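Local coordinates for protein monovalent Na+/H+ antiporter subunit D (Dietzia sp. DQ12-45-1b, PDB 7D3U) that is a membrane subunit of the Mrp complex, which exchanges sodium ions for protons, and is related to the antiporter-like subunits of complex I, at residues M378-V390 against T541-E553. Sequence-based numbering, arbitrary orientation.
Sequences MSLAGIPPFSGFV and TLALGLGGQLLLE. With LMT (dodecyl-beta-D-maltoside), chain B.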
ATOM      1  N   MET A 378      14.599  -8.271  13.978  1.00 74.90           N
ATOM      2  CA  MET A 378      14.478  -9.611  14.537  1.00 74.90           C
ATOM      3  C   MET A 378      13.023  -9.978  14.781  1.00 74.90           C
ATOM      4  O   MET A 378      12.649 -11.146  14.648  1.00 74.90           O
ATOM      5  CB  MET A 378      15.281  -9.722  15.830  1.00 74.90           C
ATOM      6  CG  MET A 378      16.781  -9.733  15.624  1.00 74.90           C
ATOM      7  SD  MET A 378      17.310 -10.907  14.364  1.00 74.90           S
ATOM      8  CE  MET A 378      17.841  -9.793  13.068  1.00 74.90           C
ATOM      9  N   SER A 379      12.185  -9.001  15.131  1.00 71.47           N
ATOM     10  CA  SER A 379      10.767  -9.302  15.286  1.00 71.47           C
ATOM     11  C   SER A 379      10.123  -9.616  13.941  1.00 71.47           C
ATOM     12  O   SER A 379       9.288 -10.521  13.843  1.00 71.47           O
ATOM     13  CB  SER A 379      10.054  -8.139  15.964  1.00 71.47           C
ATOM     14  OG  SER A 379       8.654  -8.269  15.827  1.00 71.47           O
ATOM     15  N   LEU A 380      10.508  -8.887  12.894  1.00 69.71           N
ATOM     16  CA  LEU A 380       9.967  -9.144  11.564  1.00 69.71           C
ATOM     17  C   LEU A 380      10.380 -10.519  11.060  1.00 69.71           C
ATOM     18  O   LEU A 380       9.576 -11.228  10.445  1.00 69.71           O
ATOM     19  CB  LEU A 380      10.431  -8.056  10.598  1.00 69.71           C
ATOM     20  CG  LEU A 380       9.971  -8.166   9.149  1.00 69.71           C
ATOM     21  CD1 LEU A 380       8.552  -7.660   9.015  1.00 69.71           C
ATOM     22  CD2 LEU A 380      10.904  -7.391   8.244  1.00 69.71           C
ATOM     23  N   ALA A 381      11.628 -10.913  11.310  1.00 71.66           N
ATOM     24  CA  ALA A 381      12.080 -12.242  10.927  1.00 71.66           C
ATOM     25  C   ALA A 381      11.549 -13.331  11.848  1.00 71.66           C
ATOM     26  O   ALA A 381      11.788 -14.513  11.582  1.00 71.66           O
ATOM     27  CB  ALA A 381      13.608 -12.291  10.899  1.00 71.66           C
ATOM     28  N   GLY A 382      10.840 -12.969  12.913  1.00 71.49           N
ATOM     29  CA  GLY A 382      10.292 -13.949  13.826  1.00 71.49           C
ATOM     30  C   GLY A 382      11.336 -14.585  14.719  1.00 71.49           C
ATOM     31  O   GLY A 382      11.583 -15.790  14.632  1.00 71.49           O
ATOM     32  N   ILE A 383      11.954 -13.784  15.581  1.00 73.98           N
ATOM     33  CA  ILE A 383      12.974 -14.277  16.502  1.00 73.98           C
ATOM     34  C   ILE A 383      12.392 -14.264  17.912  1.00 73.98           C
ATOM     35  O   ILE A 383      11.722 -13.296  18.296  1.00 73.98           O
ATOM     36  CB  ILE A 383      14.263 -13.448  16.393  1.00 73.98           C
ATOM     37  CG1 ILE A 383      14.763 -13.441  14.949  1.00 73.98           C
ATOM     38  CG2 ILE A 383      15.347 -14.016  17.276  1.00 73.98           C
ATOM     39  CD1 ILE A 383      15.150 -14.800  14.429  1.00 73.98           C
ATOM     40  N   PRO A 384      12.614 -15.319  18.696  1.00 76.38           N
ATOM     41  CA  PRO A 384      11.899 -15.515  19.968  1.00 76.38           C
ATOM     42  C   PRO A 384      11.848 -14.288  20.865  1.00 76.38           C
ATOM     43  O   PRO A 384      10.762 -13.951  21.358  1.00 76.38           O
ATOM     44  CB  PRO A 384      12.682 -16.656  20.621  1.00 76.38           C
ATOM     45  CG  PRO A 384      13.153 -17.469  19.458  1.00 76.38           C
ATOM     46  CD  PRO A 384      13.193 -16.586  18.225  1.00 76.38           C
ATOM     47  N   PRO A 385      12.978 -13.596  21.141  1.00 76.48           N
ATOM     48  CA  PRO A 385      12.916 -12.512  22.136  1.00 76.48           C
ATOM     49  C   PRO A 385      11.916 -11.412  21.808  1.00 76.48           C
ATOM     50  O   PRO A 385      11.713 -10.504  22.620  1.00 76.48           O
ATOM     51  CB  PRO A 385      14.350 -11.966  22.155  1.00 76.48           C
ATOM     52  CG  PRO A 385      14.957 -12.422  20.890  1.00 76.48           C
ATOM     53  CD  PRO A 385      14.350 -13.753  20.626  1.00 76.48           C
ATOM     54  N   PHE A 386      11.279 -11.476  20.636  1.00 74.97           N
ATOM     55  CA  PHE A 386      10.359 -10.425  20.219  1.00 74.97           C
ATOM     56  C   PHE A 386       8.980 -10.975  19.876  1.00 74.97           C
ATOM     57  O   PHE A 386       8.708 -12.162  20.079  1.00 74.97           O
ATOM     58  CB  PHE A 386      10.943  -9.668  19.032  1.00 74.97           C
ATOM     59  CG  PHE A 386      12.266  -9.037  19.324  1.00 74.97           C
ATOM     60  CD1 PHE A 386      12.337  -7.817  19.967  1.00 74.97           C
ATOM     61  CD2 PHE A 386      13.441  -9.670  18.966  1.00 74.97           C
ATOM     62  CE1 PHE A 386      13.553  -7.241  20.243  1.00 74.97           C
ATOM     63  CE2 PHE A 386      14.659  -9.095  19.237  1.00 74.97           C
ATOM     64  CZ  PHE A 386      14.716  -7.879  19.877  1.00 74.97           C
ATOM     65  N   SER A 387       8.103 -10.116  19.355  1.00 74.06           N
ATOM     66  CA  SER A 387       6.711 -10.500  19.148  1.00 74.06           C
ATOM     67  C   SER A 387       6.548 -11.419  17.944  1.00 74.06           C
ATOM     68  O   SER A 387       5.843 -12.431  18.023  1.00 74.06           O
ATOM     69  CB  SER A 387       5.842  -9.256  18.975  1.00 74.06           C
ATOM     70  OG  SER A 387       4.498  -9.620  18.728  1.00 74.06           O
ATOM     71  N   GLY A 388       7.182 -11.077  16.823  1.00 73.38           N
ATOM     72  CA  GLY A 388       7.022 -11.812  15.583  1.00 73.38           C
ATOM     73  C   GLY A 388       7.201 -13.309  15.693  1.00 73.38           C
ATOM     74  O   GLY A 388       6.666 -14.068  14.880  1.00 73.38           O
ATOM     75  N   PHE A 389       7.947 -13.746  16.706  1.00 73.35           N
ATOM     76  CA  PHE A 389       8.091 -15.174  16.945  1.00 73.35           C
ATOM     77  C   PHE A 389       6.761 -15.794  17.344  1.00 73.35           C
ATOM     78  O   PHE A 389       6.392 -16.861  16.847  1.00 73.35           O
ATOM     79  CB  PHE A 389       9.144 -15.419  18.017  1.00 73.35           C
ATOM     80  CG  PHE A 389       8.789 -16.511  18.985  1.00 73.35           C
ATOM     81  CD1 PHE A 389       8.912 -17.842  18.628  1.00 73.35           C
ATOM     82  CD2 PHE A 389       8.345 -16.201  20.257  1.00 73.35           C
ATOM     83  CE1 PHE A 389       8.590 -18.843  19.518  1.00 73.35           C
ATOM     84  CE2 PHE A 389       8.020 -17.196  21.149  1.00 73.35           C
ATOM     85  CZ  PHE A 389       8.142 -18.520  20.780  1.00 73.35           C
ATOM     86  N   VAL A 390       6.033 -15.143  18.253  1.00 72.24           N
ATOM     87  CA  VAL A 390       4.718 -15.641  18.644  1.00 72.24           C
ATOM     88  C   VAL A 390       3.796 -15.709  17.437  1.00 72.24           C
ATOM     89  O   VAL A 390       3.083 -16.701  17.233  1.00 72.24           O
ATOM     90  CB  VAL A 390       4.123 -14.761  19.757  1.00 72.24           C
ATOM     91  CG1 VAL A 390       2.906 -15.429  20.354  1.00 72.24           C
ATOM     92  CG2 VAL A 390       5.163 -14.487  20.825  1.00 72.24           C
ATOM     93  N   THR A 541       7.019  -4.134  20.386  1.00 73.69           N
ATOM     94  CA  THR A 541       7.212  -5.435  19.760  1.00 73.69           C
ATOM     95  C   THR A 541       8.060  -6.376  20.601  1.00 73.69           C
ATOM     96  O   THR A 541       8.222  -7.539  20.221  1.00 73.69           O
ATOM     97  CB  THR A 541       7.845  -5.271  18.381  1.00 73.69           C
ATOM     98  OG1 THR A 541       7.872  -6.540  17.719  1.00 73.69           O
ATOM     99  CG2 THR A 541       9.260  -4.751  18.512  1.00 73.69           C
ATOM    100  N   LEU A 542       8.613  -5.906  21.716  1.00 73.56           N
ATOM    101  CA  LEU A 542       9.275  -6.767  22.686  1.00 73.56           C
ATOM    102  C   LEU A 542       8.394  -7.053  23.891  1.00 73.56           C
ATOM    103  O   LEU A 542       8.420  -8.166  24.427  1.00 73.56           O
ATOM    104  CB  LEU A 542      10.590  -6.134  23.148  1.00 73.56           C
ATOM    105  CG  LEU A 542      11.501  -6.992  24.024  1.00 73.56           C
ATOM    106  CD1 LEU A 542      12.955  -6.667  23.750  1.00 73.56           C
ATOM    107  CD2 LEU A 542      11.175  -6.780  25.490  1.00 73.56           C
ATOM    108  N   ALA A 543       7.609  -6.065  24.324  1.00 75.64           N
ATOM    109  CA  ALA A 543       6.612  -6.315  25.356  1.00 75.64           C
ATOM    110  C   ALA A 543       5.553  -7.293  24.873  1.00 75.64           C
ATOM    111  O   ALA A 543       5.020  -8.073  25.669  1.00 75.64           O
ATOM    112  CB  ALA A 543       5.967  -5.002  25.793  1.00 75.64           C
ATOM    113  N   LEU A 544       5.241  -7.274  23.577  1.00 75.13           N
ATOM    114  CA  LEU A 544       4.326  -8.239  22.985  1.00 75.13           C
ATOM    115  C   LEU A 544       4.976  -9.593  22.745  1.00 75.13           C
ATOM    116  O   LEU A 544       4.264 -10.564  22.472  1.00 75.13           O
ATOM    117  CB  LEU A 544       3.775  -7.703  21.664  1.00 75.13           C
ATOM    118  CG  LEU A 544       2.822  -6.514  21.759  1.00 75.13           C
ATOM    119  CD1 LEU A 544       2.273  -6.170  20.388  1.00 75.13           C
ATOM    120  CD2 LEU A 544       1.697  -6.814  22.734  1.00 75.13           C
ATOM    121  N   GLY A 545       6.300  -9.676  22.829  1.00 79.02           N
ATOM    122  CA  GLY A 545       6.987 -10.942  22.697  1.00 79.02           C
ATOM    123  C   GLY A 545       7.126 -11.635  24.032  1.00 79.02           C
ATOM    124  O   GLY A 545       6.805 -12.820  24.161  1.00 79.02           O
ATOM    125  N   LEU A 546       7.602 -10.903  25.040  1.00 80.41           N
ATOM    126  CA  LEU A 546       7.682 -11.468  26.383  1.00 80.41           C
ATOM    127  C   LEU A 546       6.289 -11.715  26.944  1.00 80.41           C
ATOM    128  O   LEU A 546       5.917 -12.857  27.238  1.00 80.41           O
ATOM    129  CB  LEU A 546       8.484 -10.543  27.298  1.00 80.41           C
ATOM    130  CG  LEU A 546       9.962 -10.358  26.949  1.00 80.41           C
ATOM    131  CD1 LEU A 546      10.717  -9.783  28.133  1.00 80.41           C
ATOM    132  CD2 LEU A 546      10.581 -11.671  26.502  1.00 80.41           C
ATOM    133  N   GLY A 547       5.500 -10.656  27.099  1.00 79.47           N
ATOM    134  CA  GLY A 547       4.100 -10.827  27.424  1.00 79.47           C
ATOM    135  C   GLY A 547       3.236 -10.793  26.182  1.00 79.47           C
ATOM    136  O   GLY A 547       2.855  -9.718  25.712  1.00 79.47           O
ATOM    137  N   GLY A 548       2.898 -11.962  25.653  1.00 78.67           N
ATOM    138  CA  GLY A 548       2.124 -12.027  24.432  1.00 78.67           C
ATOM    139  C   GLY A 548       0.749 -12.607  24.662  1.00 78.67           C
ATOM    140  O   GLY A 548      -0.132 -12.499  23.805  1.00 78.67           O
ATOM    141  N   GLN A 549       0.559 -13.234  25.824  1.00 79.99           N
ATOM    142  CA  GLN A 549      -0.749 -13.772  26.168  1.00 79.99           C
ATOM    143  C   GLN A 549      -1.808 -12.681  26.211  1.00 79.99           C
ATOM    144  O   GLN A 549      -2.966 -12.927  25.860  1.00 79.99           O
ATOM    145  CB  GLN A 549      -0.680 -14.503  27.508  1.00 79.99           C
ATOM    146  CG  GLN A 549      -2.028 -14.922  28.062  1.00 79.99           C
ATOM    147  CD  GLN A 549      -2.667 -16.035  27.259  1.00 79.99           C
ATOM    148  OE1 GLN A 549      -2.012 -16.689  26.449  1.00 79.99           O
ATOM    149  NE2 GLN A 549      -3.954 -16.261  27.484  1.00 79.99           N
ATOM    150  N   LEU A 550      -1.430 -11.469  26.624  1.00 78.43           N
ATOM    151  CA  LEU A 550      -2.382 -10.363  26.651  1.00 78.43           C
ATOM    152  C   LEU A 550      -2.950 -10.094  25.265  1.00 78.43           C
ATOM    153  O   LEU A 550      -4.166  -9.947  25.098  1.00 78.43           O
ATOM    154  CB  LEU A 550      -1.711  -9.111  27.220  1.00 78.43           C
ATOM    155  CG  LEU A 550      -2.505  -7.801  27.279  1.00 78.43           C
ATOM    156  CD1 LEU A 550      -3.715  -7.922  28.195  1.00 78.43           C
ATOM    157  CD2 LEU A 550      -1.618  -6.629  27.692  1.00 78.43           C
ATOM    158  N   LEU A 551      -2.084 -10.025  24.254  1.00 73.99           N
ATOM    159  CA  LEU A 551      -2.570  -9.783  22.902  1.00 73.99           C
ATOM    160  C   LEU A 551      -3.120 -11.048  22.260  1.00 73.99           C
ATOM    161  O   LEU A 551      -3.995 -10.965  21.393  1.00 73.99           O
ATOM    162  CB  LEU A 551      -1.462  -9.193  22.029  1.00 73.99           C
ATOM    163  CG  LEU A 551      -1.929  -8.677  20.668  1.00 73.99           C
ATOM    164  CD1 LEU A 551      -3.070  -7.694  20.841  1.00 73.99           C
ATOM    165  CD2 LEU A 551      -0.789  -8.042  19.899  1.00 73.99           C
ATOM    166  N   LEU A 552      -2.643 -12.219  22.678  1.00 74.85           N
ATOM    167  CA  LEU A 552      -3.171 -13.462  22.127  1.00 74.85           C
ATOM    168  C   LEU A 552      -4.614 -13.685  22.560  1.00 74.85           C
ATOM    169  O   LEU A 552      -5.434 -14.176  21.777  1.00 74.85           O
ATOM    170  CB  LEU A 552      -2.292 -14.638  22.550  1.00 74.85           C
ATOM    171  CG  LEU A 552      -1.211 -15.055  21.553  1.00 74.85           C
ATOM    172  CD1 LEU A 552      -0.343 -16.152  22.138  1.00 74.85           C
ATOM    173  CD2 LEU A 552      -1.842 -15.512  20.253  1.00 74.85           C
ATOM    174  N   GLU A 553      -4.951 -13.310  23.795  1.00 75.81           N
ATOM    175  CA  GLU A 553      -6.332 -13.420  24.251  1.00 75.81           C
ATOM    176  C   GLU A 553      -7.247 -12.496  23.459  1.00 75.81           C
ATOM    177  O   GLU A 553      -8.354 -12.889  23.074  1.00 75.81           O
ATOM    178  CB  GLU A 553      -6.415 -13.106  25.742  1.00 75.81           C
ATOM    179  CG  GLU A 553      -6.548 -14.328  26.626  1.00 75.81           C
ATOM    180  CD  GLU A 553      -6.509 -13.982  28.098  1.00 75.81           C
ATOM    181  OE1 GLU A 553      -5.983 -12.903  28.441  1.00 75.81           O
ATOM    182  OE2 GLU A 553      -7.001 -14.791  28.913  1.00 75.81           O
TER
HETATM  183  C1B LMT B1214       0.563 -11.620  32.617  1.00 92.73           C
HETATM  184  C2B LMT B1214      -0.955 -11.623  32.305  1.00 92.73           C
HETATM  185  C3B LMT B1214      -1.284 -10.969  30.941  1.00 92.73           C
HETATM  186  C4B LMT B1214      -0.113 -10.137  30.351  1.00 92.73           C
HETATM  187  C5B LMT B1214       0.692  -9.473  31.490  1.00 92.73           C
HETATM  188  C6B LMT B1214      -0.064  -8.264  32.045  1.00 92.73           C
HETATM  189  O1B LMT B1214       1.227 -12.558  31.804  1.00 92.73           O
HETATM  190  O2B LMT B1214      -1.381 -12.925  32.321  1.00 92.73           O
HETATM  191  O3B LMT B1214      -2.455 -10.254  30.999  1.00 92.73           O
HETATM  192  O4' LMT B1214       0.722 -10.924  29.583  1.00 92.73           O
HETATM  193  O5B LMT B1214       1.128 -10.334  32.536  1.00 92.73           O
HETATM  194  O6B LMT B1214       0.740  -7.154  32.027  1.00 92.73           O
HETATM  195  C1' LMT B1214       4.206 -14.374  34.141  1.00 92.73           C
HETATM  196  C2' LMT B1214       4.198 -12.828  34.051  1.00 92.73           C
HETATM  197  C3' LMT B1214       3.401 -12.309  32.819  1.00 92.73           C
HETATM  198  C4' LMT B1214       2.328 -13.299  32.323  1.00 92.73           C
HETATM  199  C5' LMT B1214       1.884 -14.138  33.551  1.00 92.73           C
HETATM  200  C6' LMT B1214       0.674 -15.006  33.321  1.00 92.73           C
HETATM  201  O1' LMT B1214       4.973 -14.898  33.139  1.00 92.73           O
HETATM  202  O2' LMT B1214       3.664 -12.302  35.212  1.00 92.73           O
HETATM  203  O3' LMT B1214       4.252 -12.013  31.793  1.00 92.73           O
HETATM  204  O5' LMT B1214       2.913 -14.976  34.024  1.00 92.73           O
HETATM  205  O6' LMT B1214       0.366 -14.884  31.992  1.00 92.73           O
HETATM  206  C1  LMT B1214       6.358 -14.842  33.374  1.00 92.73           C
HETATM  207  C2  LMT B1214       6.968 -14.647  32.020  1.00 92.73           C
HETATM  208  C3  LMT B1214       7.776 -15.784  31.495  1.00 92.73           C
HETATM  209  C4  LMT B1214       9.016 -15.207  30.868  1.00 92.73           C
HETATM  210  C5  LMT B1214       8.819 -15.037  29.403  1.00 92.73           C
HETATM  211  C6  LMT B1214      10.100 -15.155  28.648  1.00 92.73           C
HETATM  212  C7  LMT B1214      10.709 -16.503  28.886  1.00 92.73           C
HETATM  213  C8  LMT B1214      11.846 -16.684  27.947  1.00 92.73           C
HETATM  214  C9  LMT B1214      12.771 -17.794  28.313  1.00 92.73           C
HETATM  215  C10 LMT B1214      14.018 -17.613  27.498  1.00 92.73           C
HETATM  216  C11 LMT B1214      15.141 -18.444  28.023  1.00 92.73           C
HETATM  217  C12 LMT B1214      14.790 -19.889  28.033  1.00 92.73           C
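Ser379 and Thr541 meet through their hydroxyls, Ser379 OG donating a 2.7 Å hydrogen bond to Thr541 OG1. Both oxygens stand anti to their own backbone nitrogens (chi1 166° and -173°), which turns each hydroxyl toward the other across the interface. Ser379 OG also receives a weak bond from Gly388 N, so one buried hydroxyl touches both halves of a broken helix and helix 528-546. With an alanine in place of Ser379, Thr541 OG1 would probably lose this donor and Gly388 N its weak side-chain acceptor. Beside this pair, Ser387 N makes a weak, bent bond (126°) to Thr541 O, and that carbonyl also lies at the edge of the Phe386 ring. Phe386 CE1 reaches Leu542 CD1, 3.6 Å away, the two side chains crossing at a slant. The nearest pair of CA atoms, those of Ser387 and Gly545, lie 3.6 Å apart; with Gly545 having no side chain, its CA lies against Phe386 O. Farther on, Val390 CG1 touches Leu552 CD1, which belongs to helix 549-559. Helix 528-546 thus packs against a broken transmembrane helix: helix 367-380 ends in a Schellman motif at Gly382 and restarts at 387-401, consistent with the discontinuous transmembrane helices of Mrp and complex I antiporter-like subunits.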